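Local coordinates for DUF4848 domain-containing protein (Bacteroides thetaiotaomicron, PDB 4LB8) that is of unknown function but belongs to the DUF4848 family and is probably exported as a membrane-attached lipoprotein, at residues A[272-275]-A[279-282]; A[162-165]-A[171-174]. One frame throughout, in Å; residues are numbered along the deposited sequence.

Contact 1. Residues A[272-275]-A[279-282]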
ATOM      1  N   GLU A 272      -1.328   1.924  16.890  1.00 36.91           N
ATOM      2  CA  GLU A 272      -0.195   2.107  15.982  1.00 36.32           C
ATOM      3  C   GLU A 272       0.800   0.991  16.265  1.00 39.64           C
ATOM      4  O   GLU A 272       1.095   0.728  17.441  1.00 37.45           O
ATOM      5  CB  GLU A 272       0.468   3.478  16.173  1.00 38.33           C
ATOM      6  CG  GLU A 272      -0.400   4.656  15.788  1.00 44.27           C
ATOM      7  CD  GLU A 272       0.117   5.966  16.335  1.00 55.96           C
ATOM      8  OE1 GLU A 272       1.350   6.172  16.305  1.00 52.70           O
ATOM      9  OE2 GLU A 272      -0.704   6.779  16.812  1.00 51.76           O
ATOM     10  N   ILE A 273       1.309   0.329  15.194  1.00 35.27           N
ATOM     11  CA  ILE A 273       2.234  -0.806  15.289  1.00 32.83           C
ATOM     12  C   ILE A 273       3.428  -0.634  14.347  1.00 39.59           C
ATOM     13  O   ILE A 273       3.254  -0.315  13.161  1.00 39.61           O
ATOM     14  CB  ILE A 273       1.472  -2.159  15.004  1.00 33.01           C
ATOM     15  CG1 ILE A 273       2.312  -3.439  15.285  1.00 31.31           C
ATOM     16  CG2 ILE A 273       0.874  -2.210  13.596  1.00 32.96           C
ATOM     17  CD1 ILE A 273       2.596  -3.795  16.820  1.00 24.96           C
ATOM     18  N   TRP A 274       4.633  -0.902  14.879  1.00 36.73           N
ATOM     19  CA  TRP A 274       5.896  -0.981  14.143  1.00 37.27           C
ATOM     20  C   TRP A 274       6.786  -2.033  14.854  1.00 42.23           C
ATOM     21  O   TRP A 274       6.321  -2.667  15.797  1.00 40.13           O
ATOM     22  CB  TRP A 274       6.580   0.387  13.927  1.00 36.38           C
ATOM     23  CG  TRP A 274       7.157   1.040  15.155  1.00 37.86           C
ATOM     24  CD1 TRP A 274       8.471   1.089  15.517  1.00 41.40           C
ATOM     25  CD2 TRP A 274       6.441   1.808  16.136  1.00 37.87           C
ATOM     26  NE1 TRP A 274       8.612   1.777  16.702  1.00 41.43           N
ATOM     27  CE2 TRP A 274       7.386   2.253  17.091  1.00 42.08           C
ATOM     28  CE3 TRP A 274       5.080   2.146  16.316  1.00 38.11           C
ATOM     29  CZ2 TRP A 274       7.013   2.984  18.228  1.00 40.91           C
ATOM     30  CZ3 TRP A 274       4.724   2.918  17.419  1.00 39.27           C
ATOM     31  CH2 TRP A 274       5.683   3.320  18.361  1.00 40.62           C
ATOM     32  N   SER A 275       7.998  -2.315  14.334  1.00 41.38           N
ATOM     33  CA  SER A 275       8.870  -3.343  14.928  1.00 41.71           C
ATOM     34  C   SER A 275      10.323  -2.944  14.779  1.00 46.80           C
ATOM     35  O   SER A 275      10.600  -1.824  14.351  1.00 46.93           O
ATOM     36  CB  SER A 275       8.613  -4.718  14.288  1.00 44.12           C
ATOM     37  OG  SER A 275       9.070  -4.826  12.947  1.00 51.74           O
ATOM     38  N   PRO A 279      10.319   0.568  10.547  1.00 39.38           N
ATOM     39  CA  PRO A 279      10.597   1.797  11.334  1.00 40.18           C
ATOM     40  C   PRO A 279       9.354   2.595  11.710  1.00 43.69           C
ATOM     41  O   PRO A 279       8.369   2.542  10.992  1.00 43.64           O
ATOM     42  CB  PRO A 279      11.500   2.615  10.394  1.00 42.01           C
ATOM     43  CG  PRO A 279      11.165   2.116   9.037  1.00 44.41           C
ATOM     44  CD  PRO A 279      10.885   0.663   9.182  1.00 39.23           C
ATOM     45  N   TYR A 280       9.425   3.370  12.799  1.00 42.25           N
ATOM     46  CA  TYR A 280       8.328   4.182  13.352  1.00 43.28           C
ATOM     47  C   TYR A 280       7.619   5.003  12.255  1.00 51.05           C
ATOM     48  O   TYR A 280       6.396   5.018  12.194  1.00 52.58           O
ATOM     49  CB  TYR A 280       8.855   5.089  14.491  1.00 44.86           C
ATOM     50  CG  TYR A 280       7.850   6.088  15.026  1.00 44.66           C
ATOM     51  CD1 TYR A 280       6.879   5.707  15.950  1.00 45.08           C
ATOM     52  CD2 TYR A 280       7.893   7.423  14.640  1.00 45.80           C
ATOM     53  CE1 TYR A 280       5.958   6.628  16.454  1.00 44.43           C
ATOM     54  CE2 TYR A 280       6.991   8.355  15.150  1.00 47.03           C
ATOM     55  CZ  TYR A 280       6.022   7.953  16.052  1.00 53.63           C
ATOM     56  OH  TYR A 280       5.120   8.880  16.516  1.00 57.77           O
ATOM     57  N   ASP A 281       8.382   5.616  11.360  1.00 48.41           N
ATOM     58  CA  ASP A 281       7.883   6.390  10.219  1.00 47.76           C
ATOM     59  C   ASP A 281       6.850   5.591   9.405  1.00 46.66           C
ATOM     60  O   ASP A 281       5.841   6.140   8.941  1.00 44.96           O
ATOM     61  CB  ASP A 281       9.106   6.756   9.347  1.00 50.96           C
ATOM     62  CG  ASP A 281       8.836   7.228   7.953  1.00 74.16           C
ATOM     63  OD1 ASP A 281       8.531   8.425   7.787  1.00 78.55           O
ATOM     64  OD2 ASP A 281       9.017   6.423   7.011  1.00 84.74           O
ATOM     65  N   GLN A 282       7.112   4.296   9.240  1.00 41.11           N
ATOM     66  CA  GLN A 282       6.288   3.410   8.439  1.00 38.99           C
ATOM     67  C   GLN A 282       5.281   2.605   9.292  1.00 45.62           C
ATOM     68  O   GLN A 282       4.670   1.651   8.781  1.00 46.38           O
ATOM     69  CB  GLN A 282       7.198   2.484   7.618  1.00 39.38           C
ATOM     70  CG  GLN A 282       7.872   3.182   6.418  1.00 40.90           C
ATOM     71  CD  GLN A 282       6.888   3.870   5.474  1.00 49.78           C
ATOM     72  OE1 GLN A 282       6.975   5.070   5.196  1.00 45.71           O
ATOM     73  NE2 GLN A 282       5.925   3.138   4.963  1.00 35.42           N
TER
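The connection of a beta hairpin, leaving strand 268-275 on its way to strand 284-289, brings Tyr-280 against the indole of Trp-274 in a T-shaped (edge-to-face) pair. Tyr-280 presents an edge: its CD1 stands close to the middle of the six-membered ring, 3.6 Å from CZ2 of Trp-274. The ring planes meet at 82° with centroids 4.8 Å apart, so the tyrosine ring is almost upright on the indole face. The root of the same residue serves the other half of the indole, since CA of Tyr-280 lies 3.9 Å from the centroid of the five-membered ring and 15° off its normal, a CH-pi contact. One residue thus occupies one face along its length. The tyrosine torsion permits this: CG lies anti to the backbone N (chi1 173°), which carries the ring on past the CA and CB that meet the pyrrole part.

The turn that offers Tyr-280 is a short 3-10 segment in the hairpin loop, closed by a backbone hydrogen bond of 2.8 Å from Gln-282 N to Pro-279 O. Nearby, the carbonyl O of Pro-279 approaches CB of Trp-274 at 4.1 Å. Beyond the pair, His-214 stacks on Trp-274, Arg-283 makes a cation-pi contact with Tyr-280, and the phenol OH is hydrogen-bonded to Lys-216 NZ.

Contact 2. Residues A[162-165]-A[171-174]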
ATOM      1  N   SER A 162       2.584  -1.505   1.740  1.00 35.21           N
ATOM      2  CA  SER A 162       1.208  -1.192   2.181  1.00 33.60           C
ATOM      3  C   SER A 162       1.177  -1.008   3.688  1.00 38.50           C
ATOM      4  O   SER A 162       1.671  -1.861   4.441  1.00 39.20           O
ATOM      5  CB  SER A 162       0.207  -2.265   1.775  1.00 36.32           C
ATOM      6  OG  SER A 162      -0.077  -2.155   0.395  1.00 51.84           O
ATOM      7  N   VAL A 163       0.612   0.124   4.122  1.00 32.64           N
ATOM      8  CA  VAL A 163       0.522   0.521   5.514  1.00 32.49           C
ATOM      9  C   VAL A 163      -0.928   0.923   5.755  1.00 38.69           C
ATOM     10  O   VAL A 163      -1.485   1.671   4.944  1.00 39.74           O
ATOM     11  CB  VAL A 163       1.542   1.649   5.836  1.00 35.63           C
ATOM     12  CG1 VAL A 163       1.456   2.101   7.289  1.00 35.76           C
ATOM     13  CG2 VAL A 163       2.964   1.225   5.492  1.00 35.21           C
ATOM     14  N   SER A 164      -1.563   0.366   6.815  1.00 33.48           N
ATOM     15  CA  SER A 164      -2.968   0.624   7.114  1.00 32.28           C
ATOM     16  C   SER A 164      -3.162   2.012   7.697  1.00 36.77           C
ATOM     17  O   SER A 164      -2.262   2.516   8.365  1.00 36.39           O
ATOM     18  CB  SER A 164      -3.514  -0.426   8.073  1.00 35.09           C
ATOM     19  OG  SER A 164      -2.892  -0.413   9.352  1.00 42.02           O
ATOM     20  N   ASP A 165      -4.335   2.629   7.452  1.00 34.23           N
ATOM     21  CA  ASP A 165      -4.675   3.947   8.008  1.00 35.23           C
ATOM     22  C   ASP A 165      -5.817   3.808   9.015  1.00 39.25           C
ATOM     23  O   ASP A 165      -6.352   2.716   9.166  1.00 39.35           O
ATOM     24  CB  ASP A 165      -5.027   4.957   6.894  1.00 38.30           C
ATOM     25  CG  ASP A 165      -6.230   4.657   6.020  1.00 53.03           C
ATOM     26  OD1 ASP A 165      -6.942   3.649   6.297  1.00 54.44           O
ATOM     27  OD2 ASP A 165      -6.451   5.409   5.046  1.00 58.09           O
ATOM     28  N   GLU A 171      -7.435  -3.787  12.996  1.00 39.91           N
ATOM     29  CA  GLU A 171      -6.315  -4.443  12.316  1.00 39.18           C
ATOM     30  C   GLU A 171      -5.323  -3.410  11.853  1.00 39.22           C
ATOM     31  O   GLU A 171      -5.649  -2.618  10.993  1.00 38.82           O
ATOM     32  CB  GLU A 171      -6.796  -5.281  11.108  1.00 40.83           C
ATOM     33  CG  GLU A 171      -7.949  -6.214  11.435  1.00 64.61           C
ATOM     34  CD  GLU A 171      -8.534  -7.082  10.338  1.00 95.88           C
ATOM     35  OE1 GLU A 171      -8.352  -6.758   9.139  1.00 84.30           O
ATOM     36  OE2 GLU A 171      -9.218  -8.072  10.690  1.00 91.82           O
ATOM     37  N   ALA A 172      -4.129  -3.394  12.421  1.00 34.43           N
ATOM     38  CA  ALA A 172      -3.106  -2.448  11.981  1.00 33.97           C
ATOM     39  C   ALA A 172      -1.951  -3.223  11.430  1.00 38.85           C
ATOM     40  O   ALA A 172      -1.589  -4.263  11.993  1.00 38.82           O
ATOM     41  CB  ALA A 172      -2.665  -1.548  13.120  1.00 34.82           C
ATOM     42  N   TYR A 173      -1.416  -2.777  10.282  1.00 35.94           N
ATOM     43  CA  TYR A 173      -0.312  -3.468   9.646  1.00 35.52           C
ATOM     44  C   TYR A 173       0.613  -2.504   8.942  1.00 40.35           C
ATOM     45  O   TYR A 173       0.256  -1.363   8.651  1.00 39.89           O
ATOM     46  CB  TYR A 173      -0.822  -4.552   8.644  1.00 36.94           C
ATOM     47  CG  TYR A 173      -1.667  -4.013   7.504  1.00 39.99           C
ATOM     48  CD1 TYR A 173      -1.075  -3.510   6.343  1.00 41.64           C
ATOM     49  CD2 TYR A 173      -3.061  -4.002   7.583  1.00 41.71           C
ATOM     50  CE1 TYR A 173      -1.845  -2.975   5.307  1.00 41.60           C
ATOM     51  CE2 TYR A 173      -3.845  -3.492   6.539  1.00 42.73           C
ATOM     52  CZ  TYR A 173      -3.231  -2.965   5.408  1.00 52.04           C
ATOM     53  OH  TYR A 173      -4.000  -2.429   4.391  1.00 53.70           O
ATOM     54  N   SER A 174       1.805  -3.014   8.607  1.00 37.48           N
ATOM     55  CA  SER A 174       2.794  -2.353   7.792  1.00 35.99           C
ATOM     56  C   SER A 174       3.582  -3.423   7.069  1.00 41.31           C
ATOM     57  O   SER A 174       4.287  -4.196   7.709  1.00 41.84           O
ATOM     58  CB  SER A 174       3.680  -1.448   8.625  1.00 37.72           C
ATOM     59  OG  SER A 174       4.422  -0.589   7.777  1.00 43.14           O
TER
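Ser-164 and Tyr-173 are joined by two nearly straight hydrogen bonds. Ser-164 N donates to Tyr-173 O over 3.1 Å, with 172° at the hydrogen. In return, Tyr-173 N donates to the hydroxyl OG of Ser-164 over 2.9 Å, at 165°, so a side-chain oxygen does what a strand carbonyl would do in a regular hydrogen-bonded pair. The OG reaches that amide because it sits between the backbone N and the carbonyl carbon of its own residue (chi1 64°); a further bond links it to Phe-285 O.

Two serines of segment 162-165 touch the tyrosine ring. CB of Ser-164 lies over one face of the Tyr-173 ring in a CH-pi contact, 3.6 Å from the centroid, while Ser-162 O meets the ring edge, 3.7 Å from CD1. With an alanine in place of Tyr-173, the face under Ser-164 CB would be lost, a gap would probably open there, and Thr-159 of the second subunit would be likely to lose one packing neighbour.

Van der Waals and weak polar contacts continue the pairing. CG2 of Val-163 comes within 3.3 Å of OG of Ser-174, whose hydroxyl probably bonds Gln-282 O, and CA of Ser-174 makes a CA-H...O contact with Ser-162 O at 3.6 Å. The CA atoms of Val-163 and Ser-174 are 4.3 Å apart, as befits an antiparallel non-hydrogen-bonded pair. This is a beta hairpin of strands 161-163 and 171-175, whose sheet runs on through Ser-162 and Val-163 into an antiparallel strand of the second subunit.

In the fold
Contacts 1 and 2 are neighbours in space, their centres about 10 Å apart, although both segments of contact 2 precede those of contact 1 in the chain. The turn of contact 1 meets the hairpin of contact 2 at Gln-282: its O lies 2.5 Å from Ser-174 OG, a probable hydrogen bond, and its NE2 packs 3.6 Å from CG2 of Val-163. A second junction lies on strand 268-275, where CG2 of Ile-273 packs 3.6 Å from Ala-172 O. Two antiparallel sheets therefore meet here. No active site is known; a bound di(hydroxyethyl)ether, probably from the crystallisation liquor, lies about 4 Å from the side chain of Tyr-280. Both contacts border the second subunit, contact 1 through Gln-282 and contact 2 more broadly.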